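Local coordinates for protein multicopper oxidase (Aquifex aeolicus, PDB 6TTD) that probably couples the oxidation of metal ions or aromatic substrates to the four-electron reduction of dioxygen to water at copper centres, at residues Leu83-Asp88 with Tyr156-His161; Glu113-His118 with Gly167-Tyr172. All coordinates share one frame; numbering follows the deposited sequence.

In the fold
Read from the N terminus, the four segments come in the order 83-88, 113-118, 156-161 and 167-172, so contacts 1 and 2 cross rather than nest. Contact 1 closes a loop of 67 residues and brings strand 80-87 against strand 154-160, which belong to different sheets of the first cupredoxin-like domain. Contact 2 closes 48 residues and ties the approach to strand 117-120 to helix 166-171, which follows strand 154-160. Two backbone approaches, both probable hydrogen bonds, join the contacts: L83 N lies 2.7 Å from Y172 O, and H118 N lies 2.8 Å from H159 O. The second links neighbouring strands of one sheet beside the trinuclear copper cluster.

Contact 1: Leu83-Asp88 with Tyr156-His161; sequences LVYEID and YFYHPH. With CU (copper (II) ion), chain F; CU (copper (II) ion), chain D.
Y158 meets Y85 ring against ring, the side chains running past one another head to tail. Their centroids are 5.5 Å apart and their planes stand at 40°, neither a stack nor an edge-to-face pair; Y158 CE1 and Y85 CD2 come closest, at 3.4 Å. Near the end of the Y158 ring, I87 CD1 approaches end-on to 3.8 Å from Y158 OH, whose hydrogen-bonding partner is the P93 carbonyl. This apolar meeting joins the two sheets of a cupredoxin-like β-sandwich: the axes of 83-87 and 156-160 pass 9.6 Å apart at 121°, and no hydrogen bond links the segments. Next, H159 brings its CA to the edge of the Y85 ring; its CB points away from strand 80-87, and the imidazole reaches a copper. Its CD2 lies over the centre of the F157 ring and NE2 binds the metal at 2.0 Å, shared with H120 and H510. H159 ND1 donates to P160 O over 2.7 Å, a bond in the imidazole plane that helps fix the ring's rotation, though the donor stands above the P160 carbonyl plane. P160 takes the end of Y85: its CD lies 3.3 Å from Y85 OH, and P160 N, having no hydrogen, gives it no bond. Y85 CG sits beside its own backbone N (chi1 -72°), directing the ring here. H161, second in the His-X-His motif, binds another copper through NE2, with H456 and H508.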
ATOM      1  N   LEU A  83       7.509 -13.622 -10.368  1.00 11.90           N
ATOM      2  CA  LEU A  83       7.249 -12.528 -11.283  1.00 12.23           C
ATOM      3  C   LEU A  83       8.033 -11.298 -10.852  1.00 11.50           C
ATOM      4  O   LEU A  83       8.276 -11.086  -9.666  1.00 17.25           O
ATOM      5  CB  LEU A  83       5.755 -12.166 -11.316  1.00 11.65           C
ATOM      6  CG  LEU A  83       4.793 -13.095 -12.030  1.00 15.11           C
ATOM      7  CD1 LEU A  83       3.343 -12.843 -11.599  1.00 15.39           C
ATOM      8  CD2 LEU A  83       4.953 -12.880 -13.559  1.00 15.92           C
ATOM      9  N   VAL A  84       8.434 -10.484 -11.830  1.00  9.55           N
ATOM     10  CA  VAL A  84       9.031  -9.167 -11.574  1.00 11.45           C
ATOM     11  C   VAL A  84       8.537  -8.147 -12.585  1.00 12.56           C
ATOM     12  O   VAL A  84       8.237  -8.483 -13.737  1.00 12.54           O
ATOM     13  CB  VAL A  84      10.565  -9.190 -11.642  1.00 11.30           C
ATOM     14  CG1 VAL A  84      11.114 -10.001 -10.477  1.00 12.24           C
ATOM     15  CG2 VAL A  84      11.003  -9.747 -12.936  1.00 11.56           C
ATOM     16  N   TYR A  85       8.450  -6.882 -12.155  1.00 10.24           N
ATOM     17  CA  TYR A  85       8.357  -5.787 -13.096  1.00 12.05           C
ATOM     18  C   TYR A  85       9.776  -5.358 -13.404  1.00 15.36           C
ATOM     19  O   TYR A  85      10.540  -5.013 -12.487  1.00 16.56           O
ATOM     20  CB  TYR A  85       7.583  -4.598 -12.539  1.00 13.61           C
ATOM     21  CG  TYR A  85       6.069  -4.780 -12.407  1.00 15.38           C
ATOM     22  CD1 TYR A  85       5.269  -5.007 -13.536  1.00 15.25           C
ATOM     23  CD2 TYR A  85       5.422  -4.647 -11.145  1.00 12.87           C
ATOM     24  CE1 TYR A  85       3.895  -5.149 -13.414  1.00 11.57           C
ATOM     25  CE2 TYR A  85       4.048  -4.768 -11.019  1.00 12.34           C
ATOM     26  CZ  TYR A  85       3.312  -5.002 -12.164  1.00 11.17           C
ATOM     27  OH  TYR A  85       1.997  -5.129 -12.029  1.00 14.39           O
ATOM     28  N   GLU A  86      10.128  -5.383 -14.673  1.00 16.94           N
ATOM     29  CA  GLU A  86      11.406  -4.874 -15.131  1.00 14.67           C
ATOM     30  C   GLU A  86      11.215  -3.469 -15.695  1.00 15.50           C
ATOM     31  O   GLU A  86      10.427  -3.278 -16.626  1.00 13.63           O
ATOM     32  CB  GLU A  86      12.036  -5.763 -16.197  1.00 17.72           C
ATOM     33  CG  GLU A  86      13.204  -4.974 -16.735  1.00 26.35           C
ATOM     34  CD  GLU A  86      14.106  -5.754 -17.563  1.00 41.50           C
ATOM     35  OE1 GLU A  86      13.684  -6.865 -17.959  1.00 46.14           O
ATOM     36  OE2 GLU A  86      15.252  -5.258 -17.789  1.00 49.14           O
ATOM     37  N   ILE A  87      11.950  -2.510 -15.126  1.00 17.24           N
ATOM     38  CA  ILE A  87      11.968  -1.106 -15.525  1.00 18.21           C
ATOM     39  C   ILE A  87      13.424  -0.677 -15.570  1.00 21.89           C
ATOM     40  O   ILE A  87      14.168  -0.937 -14.614  1.00 23.28           O
ATOM     41  CB  ILE A  87      11.193  -0.203 -14.534  1.00 17.07           C
ATOM     42  CG1 ILE A  87       9.844  -0.798 -14.147  1.00 15.62           C
ATOM     43  CG2 ILE A  87      11.112   1.249 -15.068  1.00 21.08           C
ATOM     44  CD1 ILE A  87       9.081   0.058 -13.110  1.00 17.87           C
ATOM     45  N   ASP A  88      13.849  -0.077 -16.688  1.00 21.07           N
ATOM     46  CA  ASP A  88      15.181   0.552 -16.735  1.00 29.78           C
ATOM     47  C   ASP A  88      16.262  -0.416 -16.240  1.00 28.82           C
ATOM     48  O   ASP A  88      17.112  -0.037 -15.437  1.00 29.83           O
ATOM     49  CB  ASP A  88      15.256   1.847 -15.873  1.00 35.21           C
ATOM     50  CG  ASP A  88      14.420   3.069 -16.416  1.00 41.95           C
ATOM     51  OD1 ASP A  88      14.187   3.211 -17.639  1.00 43.85           O
ATOM     52  OD2 ASP A  88      14.005   3.926 -15.570  1.00 42.67           O
ATOM     53  N   TYR A 156       3.885   5.564  -2.358  1.00 13.83           N
ATOM     54  CA  TYR A 156       2.791   4.946  -3.115  1.00 13.69           C
ATOM     55  C   TYR A 156       3.216   3.525  -3.554  1.00 13.70           C
ATOM     56  O   TYR A 156       4.298   3.044  -3.217  1.00 11.95           O
ATOM     57  CB  TYR A 156       2.421   5.868  -4.277  1.00 12.55           C
ATOM     58  CG  TYR A 156       1.951   7.232  -3.808  1.00 11.86           C
ATOM     59  CD1 TYR A 156       0.580   7.549  -3.804  1.00 12.91           C
ATOM     60  CD2 TYR A 156       2.875   8.207  -3.379  1.00  8.95           C
ATOM     61  CE1 TYR A 156       0.145   8.765  -3.364  1.00 13.64           C
ATOM     62  CE2 TYR A 156       2.450   9.459  -2.915  1.00 11.20           C
ATOM     63  CZ  TYR A 156       1.086   9.746  -2.923  1.00 14.74           C
ATOM     64  OH  TYR A 156       0.597  10.987  -2.463  1.00 14.97           O
ATOM     65  N   PHE A 157       2.413   2.881  -4.381  1.00 10.10           N
ATOM     66  CA  PHE A 157       2.477   1.415  -4.492  1.00 15.28           C
ATOM     67  C   PHE A 157       2.040   1.005  -5.899  1.00 15.37           C
ATOM     68  O   PHE A 157       0.915   1.351  -6.308  1.00 12.08           O
ATOM     69  CB  PHE A 157       1.532   0.846  -3.399  1.00 14.79           C
ATOM     70  CG  PHE A 157       1.421  -0.683  -3.281  1.00 10.78           C
ATOM     71  CD1 PHE A 157       2.355  -1.575  -3.821  1.00  9.33           C
ATOM     72  CD2 PHE A 157       0.354  -1.204  -2.501  1.00 12.58           C
ATOM     73  CE1 PHE A 157       2.195  -2.964  -3.658  1.00  9.40           C
ATOM     74  CE2 PHE A 157       0.183  -2.574  -2.335  1.00 16.33           C
ATOM     75  CZ  PHE A 157       1.122  -3.465  -2.917  1.00 12.69           C
ATOM     76  N   TYR A 158       2.867   0.272  -6.643  1.00 10.82           N
ATOM     77  CA  TYR A 158       2.399  -0.193  -7.936  1.00 10.06           C
ATOM     78  C   TYR A 158       2.276  -1.711  -7.923  1.00 10.63           C
ATOM     79  O   TYR A 158       3.149  -2.421  -7.399  1.00 10.87           O
ATOM     80  CB  TYR A 158       3.292   0.338  -9.072  1.00 14.62           C
ATOM     81  CG  TYR A 158       4.742  -0.129  -9.163  1.00 13.95           C
ATOM     82  CD1 TYR A 158       5.124  -1.129 -10.089  1.00 13.35           C
ATOM     83  CD2 TYR A 158       5.746   0.506  -8.413  1.00 12.78           C
ATOM     84  CE1 TYR A 158       6.452  -1.553 -10.224  1.00 12.75           C
ATOM     85  CE2 TYR A 158       7.076   0.127  -8.543  1.00 11.39           C
ATOM     86  CZ  TYR A 158       7.420  -0.921  -9.452  1.00 13.42           C
ATOM     87  OH  TYR A 158       8.718  -1.296  -9.583  1.00 12.18           O
ATOM     88  N   HIS A 159       1.182  -2.211  -8.490  1.00  7.83           N
ATOM     89  CA  HIS A 159       0.961  -3.645  -8.446  1.00  8.60           C
ATOM     90  C   HIS A 159      -0.118  -4.002  -9.470  1.00  9.72           C
ATOM     91  O   HIS A 159      -0.843  -3.116  -9.927  1.00 16.37           O
ATOM     92  CB  HIS A 159       0.572  -4.092  -7.029  1.00  8.36           C
ATOM     93  CG  HIS A 159      -0.771  -3.613  -6.569  1.00  9.41           C
ATOM     94  ND1 HIS A 159      -1.952  -4.111  -7.086  1.00 12.38           N
ATOM     95  CD2 HIS A 159      -1.129  -2.729  -5.598  1.00 11.67           C
ATOM     96  CE1 HIS A 159      -2.985  -3.530  -6.477  1.00 11.25           C
ATOM     97  NE2 HIS A 159      -2.514  -2.706  -5.557  1.00 14.82           N
ATOM     98  N   PRO A 160      -0.254  -5.288  -9.836  1.00 10.76           N
ATOM     99  CA  PRO A 160      -1.242  -5.671 -10.864  1.00 12.21           C
ATOM    100  C   PRO A 160      -2.679  -5.613 -10.335  1.00 12.18           C
ATOM    101  O   PRO A 160      -2.935  -5.632  -9.125  1.00 12.18           O
ATOM    102  CB  PRO A 160      -0.870  -7.121 -11.214  1.00 12.11           C
ATOM    103  CG  PRO A 160      -0.212  -7.632  -9.933  1.00 17.16           C
ATOM    104  CD  PRO A 160       0.544  -6.436  -9.368  1.00 14.43           C
ATOM    105  N   HIS A 161      -3.633  -5.598 -11.272  1.00 12.41           N
ATOM    106  CA  HIS A 161      -5.035  -5.493 -10.868  1.00 11.80           C
ATOM    107  C   HIS A 161      -5.971  -6.318 -11.759  1.00 14.48           C
ATOM    108  O   HIS A 161      -7.098  -5.866 -12.018  1.00 16.62           O
ATOM    109  CB  HIS A 161      -5.427  -3.990 -10.905  1.00 15.54           C
ATOM    110  CG  HIS A 161      -6.322  -3.566  -9.777  1.00 19.06           C
ATOM    111  ND1 HIS A 161      -7.615  -4.025  -9.639  1.00 21.49           N
ATOM    112  CD2 HIS A 161      -6.110  -2.716  -8.737  1.00 21.04           C
ATOM    113  CE1 HIS A 161      -8.146  -3.499  -8.541  1.00 20.78           C
ATOM    114  NE2 HIS A 161      -7.267  -2.675  -7.993  1.00 19.72           N
TER
HETATM  115 CU    CU F 704      -3.317  -1.667  -3.984  1.00 14.57          CU
HETATM  116 CU    CU D 702      -7.605  -1.456  -6.450  1.00 15.34          CU

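Contact 2: Glu113-His118 with Gly167-Tyr172; sequences EDSIIH and GYQVYY. With CU (copper (II) ion), chain E.
Q169 reaches from its helix to S115 and E113, and its amide makes the closest approaches. Its CB already lies beside P160 of the neighbouring strand. With CG beside the backbone N (chi1 -70°) and the chain extended from there, CD arrives 3.6 Å from S115 OG. The two ends of the amide then part company. OE1 accepts a hydrogen bond from S115 OG at 2.7 Å; the donor lies in the carbonyl plane on a lone pair, with a C=O...O angle of 132°. NE2 sits 3.4 Å from E113 CG, where the two side chains meet head-on, and gives a hydrogen bond to a water 2.9 Å away. That water donates in turn to E113 OE2, bridging amide and carboxylate, whose planes are 48° apart. E113 OE2 also packs obliquely against Y168 CE1 at 3.7 Å, while E113 OE1 has a salt bridge to R165, just before the helix. Three residues beyond S115, H118 NE2 binds copper. The contact fastens helix 166-171, a few residues after the H159/H161 His-X-His pair, to the chain leading into the H118/H120 pair; two such pairs supply ligands to the trinuclear copper site typical of multicopper oxidases, with H118 and H454 on its type 2 copper.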
ATOM      1  N   GLU A 113      -0.820 -14.350 -18.324  1.00 14.73           N
ATOM      2  CA  GLU A 113      -2.282 -14.243 -18.220  1.00 14.95           C
ATOM      3  C   GLU A 113      -2.649 -12.762 -18.316  1.00 16.10           C
ATOM      4  O   GLU A 113      -1.761 -11.896 -18.359  1.00 18.44           O
ATOM      5  CB  GLU A 113      -2.780 -14.866 -16.914  1.00 14.07           C
ATOM      6  CG  GLU A 113      -2.199 -14.156 -15.655  1.00 17.24           C
ATOM      7  CD  GLU A 113      -2.633 -14.860 -14.369  1.00 24.22           C
ATOM      8  OE1 GLU A 113      -3.818 -14.685 -13.963  1.00 22.37           O
ATOM      9  OE2 GLU A 113      -1.803 -15.614 -13.799  1.00 23.50           O
ATOM     10  N   ASP A 114      -3.961 -12.458 -18.346  1.00 11.91           N
ATOM     11  CA  ASP A 114      -4.391 -11.062 -18.385  1.00 12.51           C
ATOM     12  C   ASP A 114      -3.782 -10.249 -17.240  1.00 14.49           C
ATOM     13  O   ASP A 114      -3.809 -10.685 -16.087  1.00 16.96           O
ATOM     14  CB  ASP A 114      -5.885 -10.971 -18.234  1.00 14.61           C
ATOM     15  CG  ASP A 114      -6.611 -11.444 -19.420  1.00 23.83           C
ATOM     16  OD1 ASP A 114      -5.995 -11.955 -20.406  1.00 22.43           O
ATOM     17  OD2 ASP A 114      -7.846 -11.274 -19.352  1.00 31.12           O
ATOM     18  N   SER A 115      -3.318  -9.025 -17.532  1.00 12.37           N
ATOM     19  CA  SER A 115      -2.821  -8.195 -16.443  1.00 12.78           C
ATOM     20  C   SER A 115      -2.855  -6.713 -16.812  1.00 15.41           C
ATOM     21  O   SER A 115      -3.057  -6.328 -17.970  1.00 17.33           O
ATOM     22  CB  SER A 115      -1.394  -8.642 -16.055  1.00 10.66           C
ATOM     23  OG  SER A 115      -1.087  -8.118 -14.770  1.00 14.67           O
ATOM     24  N   ILE A 116      -2.635  -5.870 -15.798  1.00 15.56           N
ATOM     25  CA  ILE A 116      -2.570  -4.416 -15.966  1.00 16.10           C
ATOM     26  C   ILE A 116      -1.942  -3.905 -14.673  1.00 18.56           C
ATOM     27  O   ILE A 116      -2.155  -4.517 -13.610  1.00 15.42           O
ATOM     28  CB  ILE A 116      -3.983  -3.803 -16.181  1.00 15.98           C
ATOM     29  CG1 ILE A 116      -3.915  -2.326 -16.568  1.00 16.65           C
ATOM     30  CG2 ILE A 116      -4.887  -3.982 -14.922  1.00 16.42           C
ATOM     31  CD1 ILE A 116      -3.463  -2.151 -17.957  1.00 24.08           C
ATOM     32  N   ILE A 117      -1.142  -2.810 -14.741  1.00 14.35           N
ATOM     33  CA  ILE A 117      -0.589  -2.222 -13.516  1.00 10.49           C
ATOM     34  C   ILE A 117      -1.537  -1.155 -12.990  1.00 14.65           C
ATOM     35  O   ILE A 117      -1.983  -0.292 -13.755  1.00 17.03           O
ATOM     36  CB  ILE A 117       0.792  -1.573 -13.744  1.00 11.18           C
ATOM     37  CG1 ILE A 117       1.699  -2.440 -14.645  1.00 10.57           C
ATOM     38  CG2 ILE A 117       1.385  -1.305 -12.356  1.00 10.26           C
ATOM     39  CD1 ILE A 117       3.044  -1.854 -14.905  1.00 10.54           C
ATOM     40  N   HIS A 118      -1.729  -1.113 -11.670  1.00 11.48           N
ATOM     41  CA  HIS A 118      -2.435  -0.027 -10.999  1.00 10.21           C
ATOM     42  C   HIS A 118      -1.449   0.776 -10.143  1.00 11.80           C
ATOM     43  O   HIS A 118      -0.565   0.196  -9.486  1.00 15.64           O
ATOM     44  CB  HIS A 118      -3.572  -0.622 -10.136  1.00 10.95           C
ATOM     45  CG  HIS A 118      -4.138   0.311  -9.100  1.00 12.38           C
ATOM     46  ND1 HIS A 118      -4.788   1.480  -9.416  1.00 10.23           N
ATOM     47  CD2 HIS A 118      -4.183   0.212  -7.748  1.00  9.70           C
ATOM     48  CE1 HIS A 118      -5.190   2.072  -8.304  1.00  9.77           C
ATOM     49  NE2 HIS A 118      -4.827   1.323  -7.279  1.00 12.67           N
ATOM     50  N   GLY A 167      -4.486 -11.399  -6.311  1.00 12.73           N
ATOM     51  CA  GLY A 167      -3.785 -12.026  -5.193  1.00 10.57           C
ATOM     52  C   GLY A 167      -2.655 -12.922  -5.674  1.00 12.02           C
ATOM     53  O   GLY A 167      -1.573 -12.965  -5.077  1.00 12.56           O
ATOM     54  N   TYR A 168      -2.877 -13.623  -6.783  1.00 12.61           N
ATOM     55  CA  TYR A 168      -1.851 -14.488  -7.303  1.00 10.54           C
ATOM     56  C   TYR A 168      -0.664 -13.672  -7.807  1.00 12.32           C
ATOM     57  O   TYR A 168       0.497 -13.989  -7.506  1.00 11.47           O
ATOM     58  CB  TYR A 168      -2.443 -15.358  -8.420  1.00 12.95           C
ATOM     59  CG  TYR A 168      -1.447 -16.250  -9.154  1.00 10.42           C
ATOM     60  CD1 TYR A 168      -0.639 -15.732 -10.183  1.00 12.61           C
ATOM     61  CD2 TYR A 168      -1.316 -17.624  -8.819  1.00  9.57           C
ATOM     62  CE1 TYR A 168       0.246 -16.538 -10.849  1.00 14.87           C
ATOM     63  CE2 TYR A 168      -0.436 -18.433  -9.477  1.00  9.53           C
ATOM     64  CZ  TYR A 168       0.333 -17.900 -10.502  1.00 14.83           C
ATOM     65  OH  TYR A 168       1.224 -18.673 -11.201  1.00 17.60           O
ATOM     66  N   GLN A 169      -0.929 -12.644  -8.613  1.00  7.50           N
ATOM     67  CA  GLN A 169       0.172 -11.938  -9.272  1.00  7.92           C
ATOM     68  C   GLN A 169       0.979 -11.087  -8.295  1.00 11.17           C
ATOM     69  O   GLN A 169       2.215 -11.009  -8.412  1.00 13.57           O
ATOM     70  CB  GLN A 169      -0.357 -11.095 -10.415  1.00 12.25           C
ATOM     71  CG  GLN A 169      -0.825 -11.934 -11.557  1.00 14.80           C
ATOM     72  CD  GLN A 169      -0.820 -11.171 -12.861  1.00 17.39           C
ATOM     73  OE1 GLN A 169      -1.261 -10.009 -12.917  1.00 17.52           O
ATOM     74  NE2 GLN A 169      -0.351 -11.823 -13.931  1.00 16.71           N
ATOM     75  N   VAL A 170       0.332 -10.448  -7.295  1.00 14.19           N
ATOM     76  CA  VAL A 170       1.130  -9.790  -6.249  1.00 12.80           C
ATOM     77  C   VAL A 170       1.981 -10.827  -5.522  1.00 13.06           C
ATOM     78  O   VAL A 170       3.196 -10.672  -5.339  1.00 14.18           O
ATOM     79  CB  VAL A 170       0.230  -9.039  -5.245  1.00 11.44           C
ATOM     80  CG1 VAL A 170       1.051  -8.579  -4.016  1.00  9.53           C
ATOM     81  CG2 VAL A 170      -0.457  -7.884  -5.904  1.00  8.41           C
ATOM     82  N   TYR A 171       1.345 -11.914  -5.112  1.00  9.10           N
ATOM     83  CA  TYR A 171       2.022 -12.903  -4.296  1.00 12.17           C
ATOM     84  C   TYR A 171       3.241 -13.445  -4.998  1.00 12.15           C
ATOM     85  O   TYR A 171       4.299 -13.603  -4.388  1.00 13.66           O
ATOM     86  CB  TYR A 171       1.060 -14.040  -3.957  1.00 13.50           C
ATOM     87  CG  TYR A 171       1.730 -15.070  -3.100  1.00 11.38           C
ATOM     88  CD1 TYR A 171       1.952 -14.808  -1.742  1.00 12.19           C
ATOM     89  CD2 TYR A 171       2.144 -16.284  -3.632  1.00 14.08           C
ATOM     90  CE1 TYR A 171       2.578 -15.755  -0.936  1.00 16.25           C
ATOM     91  CE2 TYR A 171       2.766 -17.234  -2.842  1.00 12.30           C
ATOM     92  CZ  TYR A 171       2.970 -16.970  -1.504  1.00 15.79           C
ATOM     93  OH  TYR A 171       3.558 -17.924  -0.743  1.00 15.23           O
ATOM     94  N   TYR A 172       3.122 -13.732  -6.280  1.00 11.86           N
ATOM     95  CA  TYR A 172       4.258 -14.287  -6.989  1.00 10.42           C
ATOM     96  C   TYR A 172       5.273 -13.241  -7.405  1.00 12.82           C
ATOM     97  O   TYR A 172       6.287 -13.632  -7.985  1.00 15.85           O
ATOM     98  CB  TYR A 172       3.807 -15.101  -8.220  1.00 10.84           C
ATOM     99  CG  TYR A 172       3.488 -16.508  -7.798  1.00 11.83           C
ATOM    100  CD1 TYR A 172       2.190 -16.866  -7.452  1.00 13.16           C
ATOM    101  CD2 TYR A 172       4.489 -17.473  -7.665  1.00 14.34           C
ATOM    102  CE1 TYR A 172       1.855 -18.171  -7.014  1.00 17.14           C
ATOM    103  CE2 TYR A 172       4.171 -18.820  -7.225  1.00 14.51           C
ATOM    104  CZ  TYR A 172       2.833 -19.135  -6.917  1.00 21.04           C
ATOM    105  OH  TYR A 172       2.408 -20.404  -6.524  1.00 23.56           O
TER
HETATM  106 CU    CU E 703      -5.764   1.387  -5.529  1.00 16.78          CU
HETATM  107  O   HOH W   1       0.732 -14.486 -13.939  1.00 15.05           O